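Local coordinates for YfkN protein (PDB 3GVE) that belongs to the calcineurin-like phosphoesterase family and holds a manganese and a magnesium ion in a two-metal site, at residues H11-A16 with P55-V60; H21-D26 with Q67-G72; F117-I122 with N141-Y146; G252-A257 with I275-P280. One frame throughout, in Å; residues are numbered along the deposited sequence.

Contact 1: H11-A16 with P55-V60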
loop_
_atom_site.group_PDB
_atom_site.type_symbol
_atom_site.label_atom_id
_atom_site.label_comp_id
_atom_site.label_asym_id
_atom_site.label_seq_id
_atom_site.Cartn_x
_atom_site.Cartn_y
_atom_site.Cartn_z
ATOM N N HIS A 11 -20.866 -19.430 25.992
ATOM C CA HIS A 11 -19.617 -19.050 25.346
ATOM C C HIS A 11 -19.970 -18.446 23.984
ATOM O O HIS A 11 -20.435 -19.156 23.123
ATOM C CB HIS A 11 -18.697 -20.267 25.212
ATOM C CG HIS A 11 -17.422 -19.995 24.479
ATOM N ND1 HIS A 11 -16.681 -21.000 23.898
ATOM C CD2 HIS A 11 -16.762 -18.844 24.221
ATOM C CE1 HIS A 11 -15.607 -20.484 23.333
ATOM N NE2 HIS A 11 -15.642 -19.175 23.496
ATOM N N LEU A 12 -19.769 -17.153 23.825
ATOM C CA LEU A 12 -20.024 -16.466 22.572
ATOM C C LEU A 12 -18.672 -16.122 21.924
ATOM O O LEU A 12 -17.793 -15.599 22.578
ATOM C CB LEU A 12 -20.829 -15.192 22.854
ATOM C CG LEU A 12 -21.127 -14.292 21.660
ATOM C CD1 LEU A 12 -22.001 -15.039 20.657
ATOM C CD2 LEU A 12 -21.809 -13.021 22.120
ATOM N N SER A 13 -18.507 -16.458 20.650
ATOM C CA SER A 13 -17.290 -16.121 19.918
ATOM C C SER A 13 -17.616 -15.074 18.870
ATOM O O SER A 13 -18.635 -15.150 18.215
ATOM C CB SER A 13 -16.724 -17.350 19.231
ATOM O OG SER A 13 -16.261 -18.287 20.170
ATOM N N ILE A 14 -16.738 -14.096 18.723
ATOM C CA ILE A 14 -16.897 -13.079 17.697
ATOM C C ILE A 14 -15.681 -13.146 16.796
ATOM O O ILE A 14 -14.572 -13.010 17.261
ATOM C CB ILE A 14 -16.978 -11.659 18.323
ATOM C CG1 ILE A 14 -18.127 -11.554 19.336
ATOM C CG2 ILE A 14 -17.146 -10.600 17.239
ATOM C CD1 ILE A 14 -17.898 -10.480 20.361
ATOM N N LEU A 15 -15.913 -13.364 15.511
ATOM C CA LEU A 15 -14.836 -13.376 14.512
ATOM C C LEU A 15 -14.872 -12.066 13.739
ATOM O O LEU A 15 -15.944 -11.586 13.435
ATOM C CB LEU A 15 -15.038 -14.539 13.554
ATOM C CG LEU A 15 -15.277 -15.914 14.200
ATOM C CD1 LEU A 15 -15.426 -16.958 13.100
ATOM C CD2 LEU A 15 -14.149 -16.296 15.152
ATOM N N ALA A 16 -13.704 -11.501 13.431
ATOM C CA ALA A 16 -13.643 -10.153 12.850
ATOM C C ALA A 16 -12.603 -9.978 11.763
ATOM O O ALA A 16 -11.448 -10.406 11.926
ATOM C CB ALA A 16 -13.385 -9.112 13.946
ATOM N N PRO A 55 -20.872 -23.215 18.018
ATOM C CA PRO A 55 -22.112 -22.800 17.355
ATOM C C PRO A 55 -22.496 -21.331 17.604
ATOM O O PRO A 55 -23.106 -20.712 16.750
ATOM C CB PRO A 55 -23.161 -23.741 17.961
ATOM C CG PRO A 55 -22.380 -24.869 18.469
ATOM C CD PRO A 55 -21.099 -24.326 18.953
ATOM N N ASN A 56 -22.137 -20.795 18.766
ATOM C CA ASN A 56 -22.450 -19.407 19.094
ATOM C C ASN A 56 -21.375 -18.482 18.543
ATOM O O ASN A 56 -20.594 -17.932 19.273
ATOM C CB ASN A 56 -22.553 -19.199 20.617
ATOM C CG ASN A 56 -23.487 -20.178 21.313
ATOM O OD1 ASN A 56 -24.581 -20.461 20.868
ATOM N ND2 ASN A 56 -23.048 -20.641 22.450
ATOM N N THR A 57 -21.341 -18.328 17.233
ATOM C CA THR A 57 -20.308 -17.522 16.585
ATOM C C THR A 57 -20.913 -16.427 15.715
ATOM O O THR A 57 -21.780 -16.668 14.872
ATOM C CB THR A 57 -19.345 -18.411 15.759
ATOM O OG1 THR A 57 -18.642 -19.284 16.646
ATOM C CG2 THR A 57 -18.326 -17.566 15.016
ATOM N N LEU A 58 -20.442 -15.212 15.944
ATOM C CA LEU A 58 -20.797 -14.064 15.137
ATOM C C LEU A 58 -19.607 -13.692 14.268
ATOM O O LEU A 58 -18.482 -13.954 14.645
ATOM C CB LEU A 58 -21.153 -12.888 16.047
ATOM C CG LEU A 58 -22.271 -13.182 17.048
ATOM C CD1 LEU A 58 -22.361 -12.011 18.014
ATOM C CD2 LEU A 58 -23.610 -13.415 16.310
ATOM N N LEU A 59 -19.887 -13.064 13.127
ATOM C CA LEU A 59 -18.866 -12.650 12.177
ATOM C C LEU A 59 -19.109 -11.192 11.765
ATOM O O LEU A 59 -20.162 -10.832 11.297
ATOM C CB LEU A 59 -18.884 -13.582 10.962
ATOM C CG LEU A 59 -17.999 -13.176 9.772
ATOM C CD1 LEU A 59 -16.510 -13.197 10.145
ATOM C CD2 LEU A 59 -18.272 -14.125 8.598
ATOM N N VAL A 60 -18.096 -10.365 11.968
ATOM C CA VAL A 60 -18.214 -8.922 11.713
ATOM C C VAL A 60 -17.037 -8.394 10.916
ATOM O O VAL A 60 -15.940 -8.909 10.991
ATOM C CB VAL A 60 -18.341 -8.120 13.042
ATOM C CG1 VAL A 60 -19.557 -8.624 13.840
ATOM C CG2 VAL A 60 -17.078 -8.227 13.884
#

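Contact 2: H21-D26 with Q67-G72. With MN (manganese (II) ion), chain C.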
loop_
_atom_site.group_PDB
_atom_site.type_symbol
_atom_site.label_atom_id
_atom_site.label_comp_id
_atom_site.label_asym_id
_atom_site.label_seq_id
_atom_site.Cartn_x
_atom_site.Cartn_y
_atom_site.Cartn_z
ATOM N N HIS A 21 -9.653 -4.115 2.218
ATOM C CA HIS A 21 -9.271 -3.224 1.125
ATOM C C HIS A 21 -9.480 -3.906 -0.236
ATOM O O HIS A 21 -8.631 -3.865 -1.116
ATOM C CB HIS A 21 -7.827 -2.712 1.318
ATOM C CG HIS A 21 -7.722 -1.563 2.275
ATOM N ND1 HIS A 21 -8.234 -0.320 1.992
ATOM C CD2 HIS A 21 -7.187 -1.475 3.516
ATOM C CE1 HIS A 21 -8.007 0.487 3.012
ATOM N NE2 HIS A 21 -7.381 -0.187 3.955
ATOM N N ALA A 22 -10.638 -4.544 -0.370
ATOM C CA ALA A 22 -11.107 -5.138 -1.645
ATOM C C ALA A 22 -10.288 -6.334 -2.122
ATOM O O ALA A 22 -10.455 -6.806 -3.231
ATOM C CB ALA A 22 -11.211 -4.075 -2.759
ATOM N N ASN A 23 -9.419 -6.828 -1.255
ATOM C CA ASN A 23 -8.658 -8.046 -1.546
ATOM C C ASN A 23 -9.494 -9.305 -1.284
ATOM O O ASN A 23 -9.388 -9.932 -0.243
ATOM C CB ASN A 23 -7.340 -8.065 -0.749
ATOM C CG ASN A 23 -6.427 -6.897 -1.099
ATOM O OD1 ASN A 23 -6.167 -6.024 -0.286
ATOM N ND2 ASN A 23 -5.967 -6.874 -2.304
HETATM N N MSE A 24 -10.316 -9.644 -2.269
HETATM C CA MSE A 24 -11.187 -10.822 -2.234
HETATM C C MSE A 24 -10.369 -12.080 -2.490
HETATM O O MSE A 24 -10.358 -12.992 -1.694
HETATM C CB MSE A 24 -12.295 -10.693 -3.281
HETATM C CG MSE A 24 -13.251 -9.521 -2.985
HETATM SE SE MSE A 24 -14.300 -9.734 -1.365
HETATM C CE MSE A 24 -13.242 -8.531 -0.186
HETATM N N MSE A 25 -9.698 -12.096 -3.629
HETATM C CA MSE A 25 -8.801 -13.184 -3.980
HETATM C C MSE A 25 -7.424 -12.994 -3.350
HETATM O O MSE A 25 -7.045 -11.896 -2.979
HETATM C CB MSE A 25 -8.664 -13.278 -5.493
HETATM C CG MSE A 25 -9.952 -13.649 -6.201
HETATM SE SE MSE A 25 -10.563 -15.471 -5.785
HETATM C CE MSE A 25 -9.483 -16.396 -7.130
ATOM N N ASP A 26 -6.669 -14.081 -3.264
ATOM C CA ASP A 26 -5.276 -13.996 -2.842
ATOM C C ASP A 26 -4.448 -13.650 -4.091
ATOM O O ASP A 26 -3.739 -14.488 -4.655
ATOM C CB ASP A 26 -4.812 -15.284 -2.128
ATOM C CG ASP A 26 -5.055 -16.565 -2.931
ATOM O OD1 ASP A 26 -5.897 -16.578 -3.836
ATOM O OD2 ASP A 26 -4.412 -17.569 -2.593
ATOM N N GLN A 67 -12.686 -0.533 -0.950
ATOM C CA GLN A 67 -11.751 0.284 -1.717
ATOM C C GLN A 67 -10.321 -0.136 -1.438
ATOM O O GLN A 67 -9.996 -0.547 -0.345
ATOM C CB GLN A 67 -11.922 1.750 -1.314
ATOM C CG GLN A 67 -11.140 2.738 -2.181
ATOM C CD GLN A 67 -9.665 2.901 -1.802
ATOM O OE1 GLN A 67 -8.860 3.352 -2.612
ATOM N NE2 GLN A 67 -9.326 2.575 -0.592
ATOM N N GLY A 68 -9.471 -0.018 -2.443
ATOM C CA GLY A 68 -8.041 -0.168 -2.243
ATOM C C GLY A 68 -7.261 -0.791 -3.383
ATOM O O GLY A 68 -6.076 -0.570 -3.520
ATOM N N ASN A 69 -7.935 -1.593 -4.193
ATOM C CA ASN A 69 -7.283 -2.269 -5.319
ATOM C C ASN A 69 -8.113 -2.151 -6.602
ATOM O O ASN A 69 -9.149 -1.538 -6.586
ATOM C CB ASN A 69 -6.885 -3.713 -4.964
ATOM C CG ASN A 69 -8.070 -4.671 -4.854
ATOM O OD1 ASN A 69 -7.929 -5.795 -4.378
ATOM N ND2 ASN A 69 -9.207 -4.252 -5.323
ATOM N N PRO A 70 -7.661 -2.726 -7.714
ATOM C CA PRO A 70 -8.420 -2.586 -8.964
ATOM C C PRO A 70 -9.794 -3.269 -8.981
ATOM O O PRO A 70 -10.614 -2.878 -9.773
ATOM C CB PRO A 70 -7.470 -3.185 -10.012
ATOM C CG PRO A 70 -6.128 -2.852 -9.469
ATOM C CD PRO A 70 -6.257 -3.093 -7.983
ATOM N N LEU A 71 -10.040 -4.240 -8.111
ATOM C CA LEU A 71 -11.369 -4.839 -8.022
ATOM C C LEU A 71 -12.375 -3.821 -7.478
ATOM O O LEU A 71 -13.473 -3.710 -7.981
ATOM C CB LEU A 71 -11.347 -6.117 -7.175
ATOM C CG LEU A 71 -12.691 -6.846 -7.131
ATOM C CD1 LEU A 71 -12.515 -8.363 -7.126
ATOM C CD2 LEU A 71 -13.566 -6.380 -5.981
ATOM N N GLY A 72 -11.965 -3.051 -6.479
ATOM C CA GLY A 72 -12.800 -1.981 -5.967
ATOM C C GLY A 72 -13.046 -0.910 -7.017
ATOM O O GLY A 72 -14.130 -0.361 -7.104
HETATM MN MN MN C . -7.006 0.760 5.945
HETATM O O HOH W 1 -6.570 2.367 7.387
HETATM O O HOH W 2 -6.032 2.338 4.679
#

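Contact 3: F117-I122 with N141-Y146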
loop_
_atom_site.group_PDB
_atom_site.type_symbol
_atom_site.label_atom_id
_atom_site.label_comp_id
_atom_site.label_asym_id
_atom_site.label_seq_id
_atom_site.Cartn_x
_atom_site.Cartn_y
_atom_site.Cartn_z
ATOM N N PHE A 117 -22.638 6.332 -3.854
ATOM C CA PHE A 117 -22.123 4.998 -4.098
ATOM C C PHE A 117 -22.080 4.198 -2.805
ATOM O O PHE A 117 -22.414 3.039 -2.789
ATOM C CB PHE A 117 -20.751 5.054 -4.756
ATOM C CG PHE A 117 -20.208 3.705 -5.123
ATOM C CD1 PHE A 117 -20.688 3.019 -6.232
ATOM C CD2 PHE A 117 -19.226 3.113 -4.360
ATOM C CE1 PHE A 117 -20.184 1.779 -6.575
ATOM C CE2 PHE A 117 -18.724 1.887 -4.717
ATOM C CZ PHE A 117 -19.205 1.221 -5.824
ATOM N N LEU A 118 -21.717 4.846 -1.713
ATOM C CA LEU A 118 -21.691 4.167 -0.431
ATOM C C LEU A 118 -23.099 3.731 -0.000
ATOM O O LEU A 118 -23.287 2.637 0.474
ATOM C CB LEU A 118 -21.038 5.049 0.647
ATOM C CG LEU A 118 -20.920 4.426 2.042
ATOM C CD1 LEU A 118 -20.236 3.062 1.968
ATOM C CD2 LEU A 118 -20.159 5.364 2.982
ATOM N N ASP A 119 -24.076 4.623 -0.152
ATOM C CA ASP A 119 -25.460 4.279 0.163
ATOM C C ASP A 119 -25.894 3.083 -0.689
ATOM O O ASP A 119 -26.516 2.176 -0.194
ATOM C CB ASP A 119 -26.409 5.457 -0.084
ATOM C CG ASP A 119 -26.353 6.517 1.014
ATOM O OD1 ASP A 119 -25.947 6.238 2.151
ATOM O OD2 ASP A 119 -26.745 7.646 0.702
ATOM N N GLY A 120 -25.552 3.094 -1.964
ATOM C CA GLY A 120 -25.923 2.006 -2.854
ATOM C C GLY A 120 -25.272 0.700 -2.447
ATOM O O GLY A 120 -25.874 -0.344 -2.493
ATOM N N THR A 121 -24.014 0.783 -2.033
ATOM C CA THR A 121 -23.252 -0.392 -1.586
ATOM C C THR A 121 -23.912 -1.043 -0.375
ATOM O O THR A 121 -24.071 -2.239 -0.325
ATOM C CB THR A 121 -21.788 -0.005 -1.257
ATOM O OG1 THR A 121 -21.125 0.376 -2.455
ATOM C CG2 THR A 121 -21.027 -1.172 -0.636
ATOM N N ILE A 122 -24.308 -0.217 0.587
ATOM C CA ILE A 122 -24.960 -0.672 1.803
ATOM C C ILE A 122 -26.308 -1.357 1.508
ATOM O O ILE A 122 -26.668 -2.299 2.181
ATOM C CB ILE A 122 -25.132 0.521 2.794
ATOM C CG1 ILE A 122 -23.766 0.964 3.318
ATOM C CG2 ILE A 122 -26.021 0.155 3.952
ATOM C CD1 ILE A 122 -23.779 2.332 4.023
ATOM N N ASN A 141 -28.373 11.154 12.523
ATOM C CA ASN A 141 -27.479 10.086 12.109
ATOM C C ASN A 141 -27.587 9.891 10.607
ATOM O O ASN A 141 -28.677 9.764 10.086
ATOM C CB ASN A 141 -27.807 8.788 12.829
ATOM C CG ASN A 141 -27.361 8.798 14.264
ATOM O OD1 ASN A 141 -28.165 8.919 15.168
ATOM N ND2 ASN A 141 -26.068 8.659 14.470
ATOM N N ARG A 142 -26.443 9.869 9.935
ATOM C CA ARG A 142 -26.395 9.704 8.498
ATOM C C ARG A 142 -26.556 8.231 8.089
ATOM O O ARG A 142 -26.900 7.946 6.971
ATOM C CB ARG A 142 -25.073 10.273 7.965
ATOM C CG ARG A 142 -24.904 10.197 6.442
ATOM C CD ARG A 142 -26.092 10.824 5.702
ATOM N NE ARG A 142 -25.896 10.843 4.260
ATOM C CZ ARG A 142 -26.004 9.777 3.487
ATOM N NH1 ARG A 142 -26.289 8.604 4.013
ATOM N NH2 ARG A 142 -25.829 9.885 2.186
ATOM N N TYR A 143 -26.274 7.327 9.019
ATOM C CA TYR A 143 -26.346 5.876 8.809
ATOM C C TYR A 143 -27.082 5.258 9.984
ATOM O O TYR A 143 -27.230 5.866 11.016
ATOM C CB TYR A 143 -24.916 5.272 8.699
ATOM C CG TYR A 143 -24.147 5.933 7.590
ATOM C CD1 TYR A 143 -24.374 5.591 6.274
ATOM C CD2 TYR A 143 -23.258 6.969 7.855
ATOM C CE1 TYR A 143 -23.721 6.243 5.257
ATOM C CE2 TYR A 143 -22.609 7.617 6.859
ATOM C CZ TYR A 143 -22.844 7.259 5.564
ATOM O OH TYR A 143 -22.228 7.931 4.550
ATOM N N THR A 144 -27.507 4.020 9.817
ATOM C CA THR A 144 -28.033 3.232 10.924
ATOM C C THR A 144 -27.032 3.289 12.089
ATOM O O THR A 144 -25.911 2.820 11.951
ATOM C CB THR A 144 -28.164 1.758 10.488
ATOM O OG1 THR A 144 -28.847 1.682 9.224
ATOM C CG2 THR A 144 -28.895 0.939 11.512
ATOM N N PRO A 145 -27.412 3.872 13.223
ATOM C CA PRO A 145 -26.408 4.078 14.273
ATOM C C PRO A 145 -25.994 2.825 15.019
ATOM O O PRO A 145 -24.794 2.741 15.448
ATOM C CB PRO A 145 -27.026 5.127 15.192
ATOM C CG PRO A 145 -28.487 4.846 15.074
ATOM C CD PRO A 145 -28.710 4.499 13.566
ATOM N N TYR A 146 -26.891 1.874 15.139
ATOM C CA TYR A 146 -26.623 0.633 15.831
ATOM C C TYR A 146 -27.771 -0.285 15.460
ATOM O O TYR A 146 -28.755 0.186 14.916
ATOM C CB TYR A 146 -26.555 0.852 17.352
ATOM C CG TYR A 146 -27.888 1.213 17.976
ATOM C CD1 TYR A 146 -28.796 0.233 18.320
ATOM C CD2 TYR A 146 -28.238 2.533 18.211
ATOM C CE1 TYR A 146 -30.028 0.548 18.884
ATOM C CE2 TYR A 146 -29.472 2.854 18.776
ATOM C CZ TYR A 146 -30.352 1.853 19.107
ATOM O OH TYR A 146 -31.577 2.162 19.661
HETATM O O HOH W 3 -23.388 7.215 2.155
#

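Contact 4: G252-A257 with I275-P280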
loop_
_atom_site.group_PDB
_atom_site.type_symbol
_atom_site.label_atom_id
_atom_site.label_comp_id
_atom_site.label_asym_id
_atom_site.label_seq_id
_atom_site.Cartn_x
_atom_site.Cartn_y
_atom_site.Cartn_z
ATOM N N GLY A 252 -2.034 -2.553 12.166
ATOM C CA GLY A 252 -1.162 -3.204 13.137
ATOM C C GLY A 252 -1.736 -4.486 13.713
ATOM O O GLY A 252 -2.720 -4.995 13.189
ATOM N N LEU A 253 -1.119 -4.997 14.785
ATOM C CA LEU A 253 -1.558 -6.212 15.434
ATOM C C LEU A 253 -1.944 -5.908 16.861
ATOM O O LEU A 253 -1.179 -5.228 17.583
ATOM C CB LEU A 253 -0.428 -7.279 15.440
ATOM C CG LEU A 253 0.131 -7.669 14.068
ATOM C CD1 LEU A 253 1.171 -8.824 14.257
ATOM C CD2 LEU A 253 -0.923 -8.076 13.127
ATOM N N PHE A 254 -3.048 -6.458 17.304
ATOM C CA PHE A 254 -3.367 -6.440 18.723
ATOM C C PHE A 254 -4.202 -7.670 19.022
ATOM O O PHE A 254 -5.144 -7.939 18.300
ATOM C CB PHE A 254 -4.093 -5.165 19.172
ATOM C CG PHE A 254 -4.232 -5.104 20.678
ATOM C CD1 PHE A 254 -3.237 -4.553 21.459
ATOM C CD2 PHE A 254 -5.287 -5.739 21.298
ATOM C CE1 PHE A 254 -3.316 -4.566 22.836
ATOM C CE2 PHE A 254 -5.385 -5.763 22.688
ATOM C CZ PHE A 254 -4.388 -5.178 23.466
ATOM N N PRO A 255 -3.881 -8.414 20.077
ATOM C CA PRO A 255 -2.784 -8.151 21.014
ATOM C C PRO A 255 -1.414 -8.329 20.409
ATOM O O PRO A 255 -1.265 -8.987 19.426
ATOM C CB PRO A 255 -3.012 -9.192 22.121
ATOM C CG PRO A 255 -3.823 -10.239 21.522
ATOM C CD PRO A 255 -4.693 -9.567 20.484
ATOM N N SER A 256 -0.439 -7.693 21.025
ATOM C CA SER A 256 0.968 -7.913 20.732
ATOM C C SER A 256 1.806 -7.460 21.921
ATOM O O SER A 256 1.388 -6.651 22.738
ATOM C CB SER A 256 1.407 -7.203 19.463
ATOM O OG SER A 256 1.446 -5.834 19.666
ATOM N N ALA A 257 3.005 -8.018 21.974
ATOM C CA ALA A 257 3.944 -7.848 23.067
ATOM C C ALA A 257 4.383 -6.401 23.384
ATOM O O ALA A 257 4.743 -6.120 24.499
ATOM C CB ALA A 257 5.150 -8.720 22.811
ATOM N N ILE A 275 -11.645 -5.004 28.726
ATOM C CA ILE A 275 -12.497 -5.290 27.571
ATOM C C ILE A 275 -11.657 -5.934 26.483
ATOM O O ILE A 275 -10.608 -5.410 26.166
ATOM C CB ILE A 275 -13.099 -3.980 27.031
ATOM C CG1 ILE A 275 -13.989 -3.341 28.107
ATOM C CG2 ILE A 275 -13.892 -4.210 25.741
ATOM C CD1 ILE A 275 -14.453 -1.929 27.780
ATOM N N PRO A 276 -12.106 -7.049 25.907
ATOM C CA PRO A 276 -11.315 -7.668 24.837
ATOM C C PRO A 276 -11.308 -6.783 23.589
ATOM O O PRO A 276 -12.327 -6.208 23.214
ATOM C CB PRO A 276 -12.042 -8.996 24.575
ATOM C CG PRO A 276 -13.425 -8.784 25.031
ATOM C CD PRO A 276 -13.368 -7.776 26.154
ATOM N N VAL A 277 -10.131 -6.692 22.988
ATOM C CA VAL A 277 -9.894 -5.896 21.798
ATOM C C VAL A 277 -9.053 -6.718 20.839
ATOM O O VAL A 277 -8.107 -7.358 21.248
ATOM C CB VAL A 277 -9.080 -4.631 22.146
ATOM C CG1 VAL A 277 -8.776 -3.807 20.884
ATOM C CG2 VAL A 277 -9.821 -3.791 23.192
ATOM N N VAL A 278 -9.403 -6.676 19.567
ATOM C CA VAL A 278 -8.569 -7.312 18.552
ATOM C C VAL A 278 -8.356 -6.366 17.377
ATOM O O VAL A 278 -9.234 -5.600 17.018
ATOM C CB VAL A 278 -9.159 -8.675 18.071
ATOM C CG1 VAL A 278 -9.214 -9.661 19.250
ATOM C CG2 VAL A 278 -10.537 -8.495 17.424
HETATM N N MSE A 279 -7.175 -6.457 16.783
HETATM C CA MSE A 279 -6.843 -5.720 15.567
HETATM C C MSE A 279 -6.106 -6.689 14.649
HETATM O O MSE A 279 -4.909 -6.934 14.799
HETATM C CB MSE A 279 -5.966 -4.493 15.851
HETATM C CG MSE A 279 -5.574 -3.738 14.571
HETATM SE SE MSE A 279 -4.226 -2.375 14.874
HETATM C CE MSE A 279 -5.271 -1.137 15.914
ATOM N N PRO A 280 -6.844 -7.247 13.703
ATOM C CA PRO A 280 -6.284 -8.303 12.856
ATOM C C PRO A 280 -5.636 -7.805 11.566
ATOM O O PRO A 280 -6.014 -8.170 10.480
ATOM C CB PRO A 280 -7.497 -9.188 12.570
ATOM C CG PRO A 280 -8.638 -8.246 12.572
ATOM C CD PRO A 280 -8.321 -7.251 13.670
#

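Contact 1: H11-A16 with P55-V60
S13 to A16 pair with T57 to V60 as adjacent parallel strands of a beta-alpha-beta unit, whose helix 40-53 lies in the chain between them. Backbone bonds alternate between the strands in the usual parallel ladder. S13 N donates to N56 O at 2.9 Å, and S13 O accepts from L58 N. L15 N then donates to L58 O at 2.8 Å, and L15 O accepts from V60 N. On its other edge strand 9-17 bonds through L12, I14 and A16 to strand 286-297.

N56 extends the ladder with its side chain. Its CG lies beside the backbone N (chi1 -52°), and ND2 donates to H11 O at 3.1 Å. The bond runs in the amide plane of N56 but comes from above the carbonyl plane of H11. The same ND2 is also bonded to I154 O.

The side chains sort onto two faces. On one, L15 CD1 meets T57 CG2 at 3.5 Å, and L59 CD1 reaches back to L15 CB at 3.9 Å. L15, T57 and L59 all touch helix 40-53, which covers this face. S13 OG is on it too, and is bonded to D291 and N54. On the other face V60 CG2 touches A16 CB at 3.8 Å and lies 4.1 Å from I14 CG2. L58 CD1 meets L12 CD1 at 4.0 Å. I14, L58 and V60 also pack on strand 210-215 of the second sheet. Helix on one face and a second sheet on the other is the layering of the metallophosphoesterase beta-sandwich fold.

Contact 2: H21-D26 with Q67-G72
The two loops come closest where H21 CA lies 4.7 Å from G68 CA, with H21 and A22 both at positive phi and G68 at phi 146°, a value suited to a residue without CB. N69 then takes the N-cap position of helix 70-85.

H21 carries the contact. Its ring stands between a metal ion and a backbone oxygen. NE2 binds the manganese ion at 2.2 Å. On the other side of the ring ND1 donates to Q67 O at 2.9 Å. Q67 O lies close to the plane of the imidazole, at its edge. The bond is somewhat bent, with an N-H...O angle of 149°. It places the proton on ND1, leaves NE2 for the metal, and restrains rotation of the ring. Q67 is thus a second-shell residue, positioning a first-shell histidine. D19, D64, H251 and two waters complete the manganese site.

A22 makes the next contact along the chain. Its CB points at the second loop and rests 3.8 Å from N69 CG and 3.9 Å from G72 N, in the first turn of the helix. Beyond it M24 CG and L71 CD2 make a loose apolar contact at 4.4 Å. M24 is a selenomethionine. A22, M24 and L71 all pack on I92 of helix 91-98. A metal-binding histidine two residues after an aspartate ligand, in the loop that follows the first strand, is the D-x-H signature of metallophosphoesterases.

Contact 3: F117-I122 with N141-Y146
D119 and R142 meet tip to tip in a two-pronged salt bridge. R142 grips the carboxylate end-on: NH1 donates to D119 OD1 at 3.0 Å, and NH2 to D119 OD2 at 2.8 Å. Both oxygens are met on their syn sides and lie near the guanidinium plane. The two flat groups are still twisted 34° against each other. The R142 chain bends at chi2 (53°), which swings CD round to the side of CA instead of leaving it anti to CA.

Water 3 adds a second polar link. It is bonded to Y143 OH at 2.8 Å and gives a weak bond to D119 OD1. The water sits at the edge of the Y143 ring, in its plane. D119 OD1 is therefore approached by both R142 and the water.

The Y143 ring is the centre of the packing. R142 CG lies 3.4 Å above one face, toward the rim, so the two neighbours of the loop lean on each other. From the helix, L118 CD2 touches Y143 OH at 3.7 Å. I122 CD1 meets Y143 CD1 at 4.0 Å. Both side chains cross the tyrosine at about a right angle. Y143 also touches L115 and F111. One side of helix 115-123 thus meets the loop before strand 146-154. A bidentate arginine-carboxylate salt bridge beside an aromatic contact joins helix and loop here, within the calcineurin-like phosphoesterase domain.

Contact 4: G252-A257 with I275-P280
V277 opens the contact with its carbonyl oxygen, which meets the edge of the F254 ring: V277 O lies 3.3 Å from F254 CD2, near the ring plane. V277 CB also touches F254 CE2, at 3.9 Å. F254 CG is anti to its backbone N (chi1 -172°), and the ring it carries lies beside V277. P255, joined by a cis peptide bond, rests its CB over the centre of the same ring.

V278 offers its CA to F254 O at 3.5 Å, while its side chain turns to I246 and I290.

M279 makes the two backbone bonds of the pair. M279 N donates to F254 O at 2.9 Å. M279 O accepts from F254 N at 3.2 Å, along a carbonyl lone pair. On the same face M279 CB meets F254 CB. The selenium of this selenomethionine comes within 3.5 Å of G252 O.

P280 stands opposite L253 as a non-hydrogen-bonded pair, with CA atoms 5.8 Å apart. L253 also packs on K33 of the second subunit. This is a very short antiparallel strand beside 275-280, which on its other edge runs parallel to 244-247 in the larger sheet of the metallophosphoesterase sandwich.

In the fold
Contacts 1 and 4 belong to the two sheets of the core and touch each other: A16 O lies 3.6 Å from P280 CG. Their centres are about 16 Å apart. Contact 2 reaches the metal site directly. H21 binds manganese, and its side chain is about 5 Å from the magnesium ion. Contact 4 stays further off, with the side chain of M279 about 10 Å from either metal, although its first segment directly follows the manganese ligand H251. Contact 3 is more remote, with the L118 side chain about 12 Å from magnesium. The nearest atoms of contacts 2 and 3 are about 5 Å apart, without touching. Contacts 3 and 4 lie on opposite sides of the chain's centre.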